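Local atomic coordinates of N-acetylgalactosaminyltransferase 7 (Homo sapiens, PDB entry 6IWR), a protein that belongs to the polypeptide GalNAc-transferase family, joining a GT-A fold glycosyltransferase domain to a ricin-type beta-trefoil lectin domain. Residues His168-Arg173 with Val248-Pro253; Phe340-Tyr345 with Tyr361-Cys366; Leu344-Leu349 with Gly433-Leu438; Tyr484-Met489 with Gly495-Gly500; Asp531-Met536 with Ser562-Asp567. All blocks are in the same frame, centred on the assembly; numbering follows the deposited sequence.

Interaction 1 of 5, residues His168-Arg173 with Val248-Pro253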
# COMPACT_ATOMS: atom_id res chain seq x y z
N HIS A 168 18.47 -20.03 21.33
CA HIS A 168 19.31 -19.56 22.42
C HIS A 168 18.44 -19.02 23.55
O HIS A 168 18.63 -19.37 24.73
CB HIS A 168 20.29 -18.47 21.94
CG HIS A 168 21.56 -19.01 21.36
ND1 HIS A 168 22.76 -18.99 22.03
CD2 HIS A 168 21.82 -19.59 20.16
CE1 HIS A 168 23.70 -19.52 21.27
NE2 HIS A 168 23.16 -19.89 20.13
N SER A 169 17.46 -18.20 23.21
CA SER A 169 16.59 -17.62 24.23
C SER A 169 15.90 -18.71 25.04
O SER A 169 15.86 -18.65 26.27
CB SER A 169 15.61 -16.67 23.55
OG SER A 169 14.26 -16.99 23.78
N VAL A 170 15.38 -19.75 24.37
CA VAL A 170 14.70 -20.85 25.07
C VAL A 170 15.67 -21.58 25.99
O VAL A 170 15.36 -21.87 27.16
CB VAL A 170 14.05 -21.82 24.06
CG1 VAL A 170 13.60 -23.09 24.79
CG2 VAL A 170 12.90 -21.14 23.34
N ILE A 171 16.86 -21.90 25.46
CA ILE A 171 17.91 -22.49 26.29
C ILE A 171 18.25 -21.57 27.46
O ILE A 171 18.40 -22.01 28.60
CB ILE A 171 19.13 -22.80 25.40
CG1 ILE A 171 18.73 -23.77 24.28
CG2 ILE A 171 20.27 -23.36 26.23
CD1 ILE A 171 19.31 -25.16 24.44
N LYS A 172 18.31 -20.26 27.22
CA LYS A 172 18.80 -19.37 28.27
C LYS A 172 17.82 -19.26 29.44
O LYS A 172 18.24 -19.22 30.59
CB LYS A 172 19.12 -17.99 27.73
CG LYS A 172 19.98 -17.20 28.68
CD LYS A 172 20.53 -15.93 28.03
CE LYS A 172 21.40 -15.14 28.98
NZ LYS A 172 21.67 -13.78 28.45
N ARG A 173 16.53 -19.17 29.17
CA ARG A 173 15.60 -18.78 30.23
C ARG A 173 14.70 -19.92 30.68
O ARG A 173 13.72 -19.69 31.39
CB ARG A 173 14.77 -17.59 29.76
CG ARG A 173 15.65 -16.52 29.18
CD ARG A 173 14.88 -15.27 28.93
NE ARG A 173 15.80 -14.18 28.67
CZ ARG A 173 16.14 -13.73 27.46
NH1 ARG A 173 17.01 -12.74 27.35
NH2 ARG A 173 15.62 -14.27 26.37
N VAL A 248 11.62 -13.75 30.79
CA VAL A 248 12.21 -14.51 31.91
C VAL A 248 11.09 -15.08 32.76
O VAL A 248 10.05 -14.45 32.98
CB VAL A 248 13.21 -13.67 32.75
CG1 VAL A 248 13.91 -12.59 31.94
CG2 VAL A 248 12.61 -13.16 34.06
N ASN A 249 11.33 -16.30 33.25
CA ASN A 249 10.33 -17.10 33.94
C ASN A 249 9.04 -17.19 33.14
O ASN A 249 7.95 -16.89 33.64
CB ASN A 249 10.05 -16.57 35.35
CG ASN A 249 9.20 -17.51 36.14
OD1 ASN A 249 9.17 -18.71 35.85
ND2 ASN A 249 8.49 -17.00 37.13
N TRP A 250 9.17 -17.61 31.87
CA TRP A 250 8.01 -17.84 31.02
C TRP A 250 7.44 -19.22 31.21
O TRP A 250 6.27 -19.45 30.87
CB TRP A 250 8.35 -17.70 29.53
CG TRP A 250 9.28 -18.76 29.03
CD1 TRP A 250 10.61 -18.89 29.34
CD2 TRP A 250 8.98 -19.84 28.12
NE1 TRP A 250 11.15 -19.97 28.67
CE2 TRP A 250 10.19 -20.58 27.93
CE3 TRP A 250 7.83 -20.26 27.43
CZ2 TRP A 250 10.26 -21.70 27.10
CZ3 TRP A 250 7.91 -21.39 26.60
CH2 TRP A 250 9.12 -22.09 26.44
N TYR A 251 8.23 -20.14 31.76
CA TYR A 251 7.90 -21.55 31.69
C TYR A 251 6.91 -21.96 32.78
O TYR A 251 5.91 -22.63 32.50
CB TYR A 251 9.18 -22.38 31.78
CG TYR A 251 8.90 -23.84 31.55
CD1 TYR A 251 8.90 -24.36 30.27
CD2 TYR A 251 8.59 -24.70 32.62
CE1 TYR A 251 8.62 -25.70 30.04
CE2 TYR A 251 8.31 -26.04 32.41
CZ TYR A 251 8.32 -26.53 31.11
OH TYR A 251 8.05 -27.85 30.86
N ALA A 252 7.17 -21.60 34.03
CA ALA A 252 6.32 -22.06 35.12
C ALA A 252 4.89 -21.53 34.99
O ALA A 252 3.94 -22.32 35.01
CB ALA A 252 6.95 -21.69 36.46
N PRO A 253 4.67 -20.23 34.86
CA PRO A 253 3.31 -19.73 34.59
C PRO A 253 2.61 -20.46 33.44
O PRO A 253 1.41 -20.76 33.54
CB PRO A 253 3.54 -18.25 34.25
CG PRO A 253 5.02 -17.98 34.44
CD PRO A 253 5.74 -19.27 34.52
O HOH W 1 13.82 -17.15 33.57
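V248 meets R173 across the contact through its CG1 methyl, which lies 4.1 Å from R173 NE, the two side chains slanting past one another. The aliphatic part of the arginine comes equally near the backbone here, CD standing 4.0 Å from V248 N. V248 CG1 thus lies by both CD and NE, while the extended chain carries NH1 on to a salt bridge with E81. At N249 the backbone N gives a 2.7 Å hydrogen bond to a water, which in turn donates weakly to R173 O. This is how helix 160-173 and the turn leading into helix 251-260 meet within the GT-A domain, beside the parallel strands of its central sheet. W250 follows, with CG between its backbone N and carbonyl carbon (chi1 67°), which turns the pyrrole edge of the indole to the end of the helix. R173 O lies at that edge, 3.8 Å from W250 NE1, but the N-H is bonded to T174 OG1, just past the helix segment. Tryptophan suits the place because its broad ring also reaches V170, W250 CZ2 touching V170 CG1 at 4.3 Å.

Interaction 2 of 5, residues Phe340-Tyr345 with Tyr361-Cys366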
# COMPACT_ATOMS: atom_id res chain seq x y z
N PHE A 340 -3.16 -34.96 20.90
CA PHE A 340 -3.48 -36.12 20.07
C PHE A 340 -4.93 -36.55 20.27
O PHE A 340 -5.63 -36.84 19.30
CB PHE A 340 -2.51 -37.27 20.31
CG PHE A 340 -1.24 -37.10 19.56
CD1 PHE A 340 -1.11 -37.55 18.25
CD2 PHE A 340 -0.18 -36.42 20.13
CE1 PHE A 340 0.06 -37.35 17.54
CE2 PHE A 340 0.99 -36.22 19.43
CZ PHE A 340 1.11 -36.69 18.13
N GLU A 341 -5.45 -36.47 21.49
CA GLU A 341 -6.85 -36.82 21.70
C GLU A 341 -7.75 -35.90 20.86
O GLU A 341 -8.77 -36.33 20.34
CB GLU A 341 -7.21 -36.76 23.18
CG GLU A 341 -6.56 -37.88 23.99
CD GLU A 341 -6.89 -37.80 25.46
OE1 GLU A 341 -6.55 -36.78 26.09
OE2 GLU A 341 -7.48 -38.76 25.99
N LEU A 342 -7.39 -34.62 20.79
CA LEU A 342 -8.01 -33.70 19.84
C LEU A 342 -7.65 -34.16 18.43
O LEU A 342 -8.45 -34.08 17.51
CB LEU A 342 -7.55 -32.26 20.11
CG LEU A 342 -8.35 -31.46 21.15
CD1 LEU A 342 -9.24 -32.33 22.02
CD2 LEU A 342 -7.42 -30.62 22.01
N GLY A 343 -6.42 -34.65 18.30
CA GLY A 343 -5.95 -35.36 17.13
C GLY A 343 -5.96 -34.84 15.71
O GLY A 343 -6.46 -35.53 14.83
N LEU A 344 -5.39 -33.67 15.43
CA LEU A 344 -4.88 -32.72 16.39
C LEU A 344 -5.31 -31.40 15.79
O LEU A 344 -6.17 -30.71 16.30
CB LEU A 344 -3.35 -32.76 16.41
CG LEU A 344 -2.62 -34.10 16.48
CD1 LEU A 344 -2.01 -34.45 15.13
CD2 LEU A 344 -1.53 -34.02 17.53
N TYR A 345 -4.68 -31.10 14.66
CA TYR A 345 -5.11 -30.05 13.76
C TYR A 345 -5.78 -30.81 12.64
O TYR A 345 -5.20 -31.73 12.08
CB TYR A 345 -3.91 -29.30 13.19
CG TYR A 345 -3.49 -28.07 13.94
CD1 TYR A 345 -4.41 -27.28 14.60
CD2 TYR A 345 -2.16 -27.70 13.99
CE1 TYR A 345 -4.01 -26.15 15.29
CE2 TYR A 345 -1.75 -26.57 14.67
CZ TYR A 345 -2.68 -25.80 15.32
OH TYR A 345 -2.26 -24.69 15.99
N TYR A 361 -12.02 -23.86 19.23
CA TYR A 361 -13.37 -24.40 19.38
C TYR A 361 -13.32 -25.84 19.91
O TYR A 361 -14.00 -26.17 20.88
CB TYR A 361 -14.16 -24.30 18.07
CG TYR A 361 -14.15 -22.91 17.46
CD1 TYR A 361 -14.32 -21.78 18.24
CD2 TYR A 361 -13.95 -22.74 16.09
CE1 TYR A 361 -14.30 -20.52 17.68
CE2 TYR A 361 -13.93 -21.50 15.51
CZ TYR A 361 -14.11 -20.38 16.30
OH TYR A 361 -14.08 -19.12 15.72
N LYS A 362 -12.48 -26.70 19.31
CA LYS A 362 -12.33 -28.07 19.84
C LYS A 362 -12.10 -28.06 21.35
O LYS A 362 -12.78 -28.78 22.10
CB LYS A 362 -11.18 -28.82 19.15
CG LYS A 362 -11.51 -29.33 17.78
CD LYS A 362 -10.76 -30.60 17.42
CE LYS A 362 -9.41 -30.29 16.80
NZ LYS A 362 -9.17 -31.13 15.60
N ILE A 363 -11.11 -27.29 21.81
CA ILE A 363 -10.77 -27.35 23.23
C ILE A 363 -11.98 -26.95 24.07
O ILE A 363 -12.33 -27.62 25.05
CB ILE A 363 -9.57 -26.45 23.54
CG1 ILE A 363 -8.31 -27.05 22.95
CG2 ILE A 363 -9.44 -26.26 25.02
CD1 ILE A 363 -7.10 -26.13 23.08
N TRP A 364 -12.61 -25.84 23.71
CA TRP A 364 -13.66 -25.29 24.55
C TRP A 364 -14.90 -26.16 24.51
O TRP A 364 -15.44 -26.54 25.56
CB TRP A 364 -13.98 -23.87 24.10
CG TRP A 364 -13.14 -22.80 24.73
CD1 TRP A 364 -12.39 -21.87 24.08
CD2 TRP A 364 -13.02 -22.51 26.12
NE1 TRP A 364 -11.81 -21.02 24.97
CE2 TRP A 364 -12.17 -21.39 26.24
CE3 TRP A 364 -13.56 -23.08 27.29
CZ2 TRP A 364 -11.81 -20.84 27.47
CZ3 TRP A 364 -13.22 -22.54 28.51
CH2 TRP A 364 -12.35 -21.42 28.60
N GLN A 365 -15.38 -26.49 23.31
CA GLN A 365 -16.63 -27.21 23.18
C GLN A 365 -16.53 -28.67 23.59
O GLN A 365 -17.56 -29.30 23.82
CB GLN A 365 -17.14 -27.11 21.75
CG GLN A 365 -17.69 -25.74 21.42
CD GLN A 365 -18.00 -25.62 19.95
OE1 GLN A 365 -18.93 -26.25 19.45
NE2 GLN A 365 -17.20 -24.82 19.24
N CYS A 366 -15.33 -29.22 23.71
CA CYS A 366 -15.21 -30.61 24.10
C CYS A 366 -14.73 -30.76 25.53
O CYS A 366 -14.24 -31.83 25.90
CB CYS A 366 -14.29 -31.36 23.14
SG CYS A 366 -14.88 -31.23 21.41
O HOH W 2 -10.42 -34.38 15.42
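L342 and I363 cross at about a right angle where the end of helix 336-342 packs on helix 355-365, two helices joined by the loop between them in the glycosyltransferase part of the chain. L342 CD2 meets I363 CG1 at 3.8 Å, a methyl of the leucine fork against the CG1 methylene of the isoleucine, as suits a buried seam. Beside this pair K362 points across the gap. Its chain is bent at chi3 (-87°) and again at chi4, which turns the ammonium toward the carbonyls left behind as the other helix ends. NZ donates to L344 O at 3.1 Å, coming from well above the carbonyl plane, and a lysine is long enough to bring this charge to a buried C=O. E358 forms a salt bridge with the same NZ and probably offsets its charge. Two residues earlier, at the last helical residue, L342 O lies 3.6 Å from K362 NZ without bonding to it directly; a water donates to L342 O at 2.9 Å and accepts only weakly from K362 NZ.

Interaction 3 of 5, residues Leu344-Leu349 with Gly433-Leu438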
# COMPACT_ATOMS: atom_id res chain seq x y z
N LEU A 344 -5.39 -33.67 15.43
CA LEU A 344 -4.88 -32.72 16.39
C LEU A 344 -5.31 -31.40 15.79
O LEU A 344 -6.17 -30.71 16.30
CB LEU A 344 -3.35 -32.76 16.41
CG LEU A 344 -2.62 -34.10 16.48
CD1 LEU A 344 -2.01 -34.45 15.13
CD2 LEU A 344 -1.53 -34.02 17.53
N TYR A 345 -4.68 -31.10 14.66
CA TYR A 345 -5.11 -30.05 13.76
C TYR A 345 -5.78 -30.81 12.64
O TYR A 345 -5.20 -31.73 12.08
CB TYR A 345 -3.91 -29.30 13.19
CG TYR A 345 -3.49 -28.07 13.94
CD1 TYR A 345 -4.41 -27.28 14.60
CD2 TYR A 345 -2.16 -27.70 13.99
CE1 TYR A 345 -4.01 -26.15 15.29
CE2 TYR A 345 -1.75 -26.57 14.67
CZ TYR A 345 -2.68 -25.80 15.32
OH TYR A 345 -2.26 -24.69 15.99
N ASP A 346 -7.01 -30.43 12.31
CA ASP A 346 -7.75 -31.12 11.27
C ASP A 346 -6.80 -31.26 10.09
O ASP A 346 -6.16 -30.30 9.70
CB ASP A 346 -9.00 -30.30 10.91
CG ASP A 346 -9.49 -30.54 9.49
OD1 ASP A 346 -9.21 -31.60 8.91
OD2 ASP A 346 -10.16 -29.64 8.95
N PRO A 347 -6.71 -32.46 9.53
CA PRO A 347 -5.75 -32.68 8.45
C PRO A 347 -6.18 -32.11 7.12
O PRO A 347 -5.34 -32.03 6.23
CB PRO A 347 -5.64 -34.20 8.36
CG PRO A 347 -6.82 -34.72 9.05
CD PRO A 347 -7.28 -33.72 10.04
N GLY A 348 -7.43 -31.67 6.98
CA GLY A 348 -7.83 -31.02 5.74
C GLY A 348 -7.39 -29.57 5.59
O GLY A 348 -7.50 -29.00 4.50
N LEU A 349 -6.91 -28.94 6.66
CA LEU A 349 -6.48 -27.56 6.55
C LEU A 349 -5.25 -27.49 5.67
O LEU A 349 -4.25 -28.17 5.92
CB LEU A 349 -6.19 -26.97 7.93
CG LEU A 349 -7.41 -26.40 8.66
CD1 LEU A 349 -8.71 -26.72 7.94
CD2 LEU A 349 -7.41 -26.91 10.08
N GLY A 433 -14.48 -30.06 1.07
CA GLY A 433 -13.84 -31.35 1.25
C GLY A 433 -14.53 -32.21 2.27
O GLY A 433 -15.49 -31.83 2.92
N ASP A 434 -13.99 -33.41 2.46
CA ASP A 434 -14.58 -34.37 3.38
C ASP A 434 -14.45 -33.90 4.82
O ASP A 434 -13.34 -33.65 5.30
CB ASP A 434 -13.93 -35.72 3.20
CG ASP A 434 -14.69 -36.82 3.87
OD1 ASP A 434 -15.54 -36.53 4.74
OD2 ASP A 434 -14.44 -37.99 3.54
N ILE A 435 -15.57 -33.80 5.54
CA ILE A 435 -15.58 -33.31 6.92
C ILE A 435 -16.24 -34.35 7.82
O ILE A 435 -16.48 -34.11 9.01
CB ILE A 435 -16.24 -31.90 6.97
CG1 ILE A 435 -15.46 -31.01 7.90
CG2 ILE A 435 -17.75 -31.88 7.33
CD1 ILE A 435 -14.14 -30.62 7.32
N SER A 436 -16.50 -35.54 7.26
CA SER A 436 -17.16 -36.63 7.98
C SER A 436 -16.49 -36.93 9.32
O SER A 436 -17.13 -36.90 10.37
CB SER A 436 -17.17 -37.89 7.12
OG SER A 436 -17.75 -37.63 5.87
N GLU A 437 -15.21 -37.32 9.27
CA GLU A 437 -14.54 -37.75 10.49
C GLU A 437 -14.54 -36.65 11.53
O GLU A 437 -14.75 -36.90 12.72
CB GLU A 437 -13.12 -38.22 10.18
CG GLU A 437 -13.05 -39.32 9.14
CD GLU A 437 -11.62 -39.69 8.78
OE1 GLU A 437 -11.03 -39.03 7.89
OE2 GLU A 437 -11.07 -40.65 9.37
N LEU A 438 -14.35 -35.40 11.10
CA LEU A 438 -14.40 -34.30 12.05
C LEU A 438 -15.77 -34.20 12.69
O LEU A 438 -15.88 -34.01 13.91
CB LEU A 438 -14.02 -33.00 11.35
CG LEU A 438 -12.50 -32.91 11.23
CD1 LEU A 438 -12.16 -32.62 9.80
CD2 LEU A 438 -11.94 -31.81 12.15
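D346 and L438 make nearly all of this contact, and their meeting is one of van der Waals touch between an acid and a hydrocarbon. The two side chains cross at about a right angle, the leucine fork straddling the base of the carboxylate: L438 CD2 rests on D346 CB at 3.5 Å, while L438 CD1 lies 3.4 Å from D346 CG. I435 adds a lighter touch, its CD1 standing 4.4 Å from D346 OD2. With CG swung opposite its own backbone N (chi1 153°), the aspartate can set its carboxylate against L438 and still offer OD1 to G348 N.

The polar bonds run within each segment or to third parties. D346 OD1 accepts from G348 N at 2.6 Å, the donor lying 55° out of the carboxylate plane, which makes an Asx turn inside the type I beta turn D346-L349. P347 suits the second place of that turn because its ring fixes phi near the value needed. The loop so shaped, between helices 336-342 and 355-365, lies against the start of helix 436-444. There D434 makes a second Asx turn, its OD1 gripped by S436 N at 2.9 Å and by S436 OG at 2.7 Å, just as the helix begins.

As for charge, D346 OD2 forms a salt bridge with R407 of helix 400-412, whose NH2 also bonds D434 O.

Interaction 4 of 5, residues Tyr484-Met489 with Gly495-Gly500; sequences YCIDSM and GFVELG
C485 and G500 are joined by two backbone hydrogen bonds, C485 N to G500 O at 2.7 Å and G500 N to C485 O at 2.8 Å. D487 and E498 form the next such pair, with D487 N reaching E498 O at 2.8 Å and a longer return bond. Between them I486 and L499 are a non-hydrogen-bonded antiparallel pair, completing a short beta hairpin of the ricin-type beta-trefoil domain.

On the face bearing I486 and L499, I486 CG2 presses on V497 CG1 at 3.4 Å, the branched chains crossing at about a right angle. L499 reaches back, its first torsion (chi1 -162°) swinging the fork toward the neighbouring strand, which brings CD2 to Y484 CB at 3.5 Å. At the other end M489 lies across E498: the methionine CG is 3.6 Å from E498 CD, so the CG methylene and the CE methyl of the exposed methionine lie over the carboxylate. G500, lacking a side chain, leaves room for the D487 carboxylate beside it.

Behind this, D487 OD1 accepts from M489 N at 2.9 Å in an Asx turn, which fixes the backbone at M489 just after the strand, and C485 is locked by its disulfide to C502.

Strand 476-479 bonds to I486, strand 534-539 bonds to G495 and V497, and V575 of strand 575-578 packs under I486, V497 and L499.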
# COMPACT_ATOMS: atom_id res chain seq x y z
N TYR A 484 -18.99 -4.15 -18.26
CA TYR A 484 -18.38 -3.28 -17.27
C TYR A 484 -18.97 -3.55 -15.91
O TYR A 484 -20.17 -3.82 -15.79
CB TYR A 484 -18.56 -1.82 -17.65
CG TYR A 484 -17.78 -1.43 -18.88
CD1 TYR A 484 -16.38 -1.34 -18.85
CD2 TYR A 484 -18.44 -1.12 -20.07
CE1 TYR A 484 -15.64 -0.96 -19.99
CE2 TYR A 484 -17.71 -0.74 -21.21
CZ TYR A 484 -16.32 -0.67 -21.17
OH TYR A 484 -15.61 -0.29 -22.29
N CYS A 485 -18.12 -3.53 -14.90
CA CYS A 485 -18.45 -3.87 -13.52
C CYS A 485 -17.99 -2.74 -12.60
O CYS A 485 -16.97 -2.09 -12.85
CB CYS A 485 -17.77 -5.18 -13.09
SG CYS A 485 -18.64 -6.69 -13.58
N ILE A 486 -18.77 -2.50 -11.55
CA ILE A 486 -18.26 -1.62 -10.51
C ILE A 486 -17.10 -2.35 -9.88
O ILE A 486 -17.13 -3.58 -9.71
CB ILE A 486 -19.34 -1.26 -9.48
CG1 ILE A 486 -20.52 -0.55 -10.18
CG2 ILE A 486 -18.73 -0.39 -8.38
CD1 ILE A 486 -21.65 -0.06 -9.28
N ASP A 487 -16.03 -1.62 -9.59
CA ASP A 487 -14.94 -2.31 -8.93
C ASP A 487 -14.11 -1.34 -8.10
O ASP A 487 -13.99 -0.15 -8.40
CB ASP A 487 -14.16 -3.15 -9.95
CG ASP A 487 -12.70 -2.80 -10.08
OD1 ASP A 487 -11.89 -2.96 -9.13
OD2 ASP A 487 -12.35 -2.47 -11.21
N SER A 488 -13.64 -1.87 -6.98
CA SER A 488 -13.16 -1.06 -5.89
C SER A 488 -11.82 -0.43 -6.20
O SER A 488 -11.45 0.59 -5.59
CB SER A 488 -13.05 -1.95 -4.65
OG SER A 488 -13.05 -1.17 -3.48
N MET A 489 -11.06 -1.01 -7.13
CA MET A 489 -9.62 -0.75 -7.23
C MET A 489 -8.92 -1.03 -5.91
O MET A 489 -7.85 -0.48 -5.63
CB MET A 489 -9.33 0.68 -7.68
CG MET A 489 -10.03 1.09 -8.94
SD MET A 489 -9.84 -0.17 -10.18
CE MET A 489 -10.61 0.68 -11.55
N GLY A 495 -11.81 6.25 -0.47
CA GLY A 495 -11.57 6.20 -1.91
C GLY A 495 -12.86 6.12 -2.69
O GLY A 495 -13.93 5.80 -2.17
N PHE A 496 -12.77 6.43 -3.98
CA PHE A 496 -13.93 6.43 -4.86
C PHE A 496 -13.93 5.21 -5.77
O PHE A 496 -12.93 4.91 -6.43
CB PHE A 496 -13.99 7.70 -5.70
CG PHE A 496 -14.21 8.91 -4.89
CD1 PHE A 496 -15.35 9.04 -4.13
CD2 PHE A 496 -13.28 9.94 -4.90
CE1 PHE A 496 -15.57 10.17 -3.37
CE2 PHE A 496 -13.48 11.09 -4.14
CZ PHE A 496 -14.63 11.20 -3.37
N VAL A 497 -15.05 4.53 -5.79
CA VAL A 497 -15.24 3.32 -6.58
C VAL A 497 -15.36 3.71 -8.04
O VAL A 497 -15.86 4.79 -8.36
CB VAL A 497 -16.49 2.58 -6.05
CG1 VAL A 497 -17.63 2.57 -7.05
CG2 VAL A 497 -16.14 1.21 -5.54
N GLU A 498 -14.86 2.86 -8.93
CA GLU A 498 -14.84 3.15 -10.36
C GLU A 498 -15.50 2.02 -11.15
O GLU A 498 -15.97 1.01 -10.59
CB GLU A 498 -13.41 3.35 -10.86
CG GLU A 498 -12.54 4.07 -9.85
CD GLU A 498 -11.11 4.24 -10.33
OE1 GLU A 498 -10.85 3.97 -11.52
OE2 GLU A 498 -10.25 4.65 -9.51
N LEU A 499 -15.53 2.21 -12.46
CA LEU A 499 -16.01 1.20 -13.39
C LEU A 499 -14.81 0.55 -14.07
O LEU A 499 -13.86 1.23 -14.45
CB LEU A 499 -16.94 1.81 -14.44
CG LEU A 499 -17.86 0.88 -15.23
CD1 LEU A 499 -19.02 0.49 -14.35
CD2 LEU A 499 -18.34 1.51 -16.55
N GLY A 500 -14.85 -0.77 -14.22
CA GLY A 500 -13.82 -1.44 -14.98
C GLY A 500 -14.38 -2.62 -15.74
O GLY A 500 -15.52 -3.04 -15.53

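Interaction 5 of 5, residues Asp531-Met536 with Ser562-Asp567; sequences DGSKVM and SGKCLD
No hydrogen bond links S533 to K564, although the serine hydroxyl and the lysine ammonium face each other at the partly exposed end of the contact: S533 OG stands 4.0 Å from K564 NZ, too far for a bond. The lysine chain is extended beyond CG, chi2 to chi4 all near 180°, which lets it span the gap between two backbones; the CA atoms of S533 and K564 are 9.5 Å apart. The serine hydroxyl instead makes a weak hydrogen bond to I577 O.

Deeper in, V535 and L566 close the contact with one methyl each, V535 CG2 meeting L566 CD1 at 3.8 Å. Their side chains cross at about a right angle. L566 reaches the valine because a chi1 of -160° directs its fork across the gap. Compact and branched, both residues suit the interior of the beta-trefoil; strands 534-539 and 565-568 meet here through side chains, with no hydrogen bond between the two segments. V575 touches both V535 and L566, and L566 also packs on I577 and F557, so the pair belongs to a larger apolar cluster.

Ahead of strand 565-568 the backbone is shaped by an ST turn, in which S562 OG accepts from K564 N at 3.1 Å. Past the turn, C565 is fixed by its disulfide to C580, and L566 O accepts from W589 NE1.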
# COMPACT_ATOMS: atom_id res chain seq x y z
N ASP A 531 -19.04 16.54 -1.68
CA ASP A 531 -20.25 17.12 -2.24
C ASP A 531 -20.53 16.42 -3.56
O ASP A 531 -21.57 16.63 -4.18
CB ASP A 531 -20.09 18.65 -2.43
CG ASP A 531 -18.94 19.25 -1.59
OD1 ASP A 531 -17.78 19.25 -2.08
OD2 ASP A 531 -19.20 19.73 -0.46
N GLY A 532 -19.60 15.58 -3.98
CA GLY A 532 -19.77 14.89 -5.23
C GLY A 532 -21.12 14.17 -5.35
O GLY A 532 -21.98 14.16 -4.46
N SER A 533 -21.30 13.61 -6.54
CA SER A 533 -22.23 12.52 -6.80
C SER A 533 -21.49 11.21 -6.93
O SER A 533 -22.05 10.23 -7.45
CB SER A 533 -23.02 12.80 -8.07
OG SER A 533 -24.13 13.66 -7.80
N LYS A 534 -20.22 11.19 -6.53
CA LYS A 534 -19.40 9.99 -6.56
C LYS A 534 -19.79 9.06 -5.43
O LYS A 534 -20.30 9.48 -4.38
CB LYS A 534 -17.92 10.32 -6.45
CG LYS A 534 -17.35 11.10 -7.58
CD LYS A 534 -16.26 12.03 -7.05
CE LYS A 534 -14.92 11.83 -7.73
NZ LYS A 534 -14.36 13.15 -8.15
N VAL A 535 -19.53 7.78 -5.66
CA VAL A 535 -19.74 6.73 -4.68
C VAL A 535 -18.40 6.40 -4.06
O VAL A 535 -17.43 6.07 -4.76
CB VAL A 535 -20.36 5.50 -5.34
CG1 VAL A 535 -20.55 4.39 -4.32
CG2 VAL A 535 -21.66 5.90 -5.97
N MET A 536 -18.35 6.48 -2.75
CA MET A 536 -17.15 6.34 -1.97
C MET A 536 -17.23 5.03 -1.19
O MET A 536 -18.31 4.48 -0.98
CB MET A 536 -17.03 7.55 -1.04
CG MET A 536 -15.79 7.69 -0.19
SD MET A 536 -16.07 9.06 0.96
CE MET A 536 -17.76 8.71 1.44
N SER A 562 -31.15 10.69 -0.83
CA SER A 562 -31.60 11.36 -2.05
C SER A 562 -32.62 10.46 -2.73
O SER A 562 -32.98 9.40 -2.23
CB SER A 562 -30.44 11.67 -3.00
OG SER A 562 -29.89 10.53 -3.64
N GLY A 563 -33.06 10.80 -3.92
CA GLY A 563 -33.89 9.84 -4.62
C GLY A 563 -33.12 9.07 -5.67
O GLY A 563 -33.71 8.29 -6.38
N LYS A 564 -31.80 9.29 -5.76
CA LYS A 564 -31.05 9.11 -7.00
C LYS A 564 -30.70 7.65 -7.28
O LYS A 564 -30.66 6.80 -6.37
CB LYS A 564 -29.79 9.98 -6.97
CG LYS A 564 -30.12 11.49 -6.97
CD LYS A 564 -28.86 12.32 -6.85
CE LYS A 564 -29.10 13.79 -6.95
NZ LYS A 564 -27.82 14.50 -6.66
N CYS A 565 -30.47 7.36 -8.56
CA CYS A 565 -30.15 6.04 -9.10
C CYS A 565 -28.63 5.87 -9.28
O CYS A 565 -27.91 6.81 -9.61
CB CYS A 565 -30.85 5.84 -10.44
SG CYS A 565 -32.55 5.28 -10.40
N LEU A 566 -28.13 4.67 -9.01
CA LEU A 566 -26.75 4.39 -9.37
C LEU A 566 -26.61 4.56 -10.89
O LEU A 566 -27.46 4.11 -11.65
CB LEU A 566 -26.35 2.98 -8.91
CG LEU A 566 -24.84 2.74 -8.80
CD1 LEU A 566 -24.18 3.86 -8.00
CD2 LEU A 566 -24.48 1.40 -8.19
N ASP A 567 -25.57 5.27 -11.33
CA ASP A 567 -25.38 5.56 -12.75
C ASP A 567 -23.92 5.34 -13.08
O ASP A 567 -23.07 5.25 -12.19
CB ASP A 567 -25.80 7.01 -13.13
CG ASP A 567 -26.24 7.17 -14.62
OD1 ASP A 567 -26.00 6.28 -15.48
OD2 ASP A 567 -26.86 8.23 -14.91

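In the fold
Interactions 1, 2 and 3 lie in the glycosyltransferase part of the chain, 4 and 5 in the lectin domain; the centres of 1 and 5 are farthest apart, about 59 Å. Interactions 2 and 3 share L344 and Y345, so one loop packs on helix 355-365 and on the start of helix 436-444; E358 serves both, pairing with K362 and bonding D346 N. Interactions 4 and 5 also touch, through V497 N with V535 O and I486 with L566. Interaction 4 rests on backbone pairing; 1 and 2 add a bridging water, weakly bonded at one end, to side-chain contacts; 3 and 5 meet by van der Waals contact. Interactions 1 to 4 are largely buried; 5 is only partly so, with V535 and L566 inside.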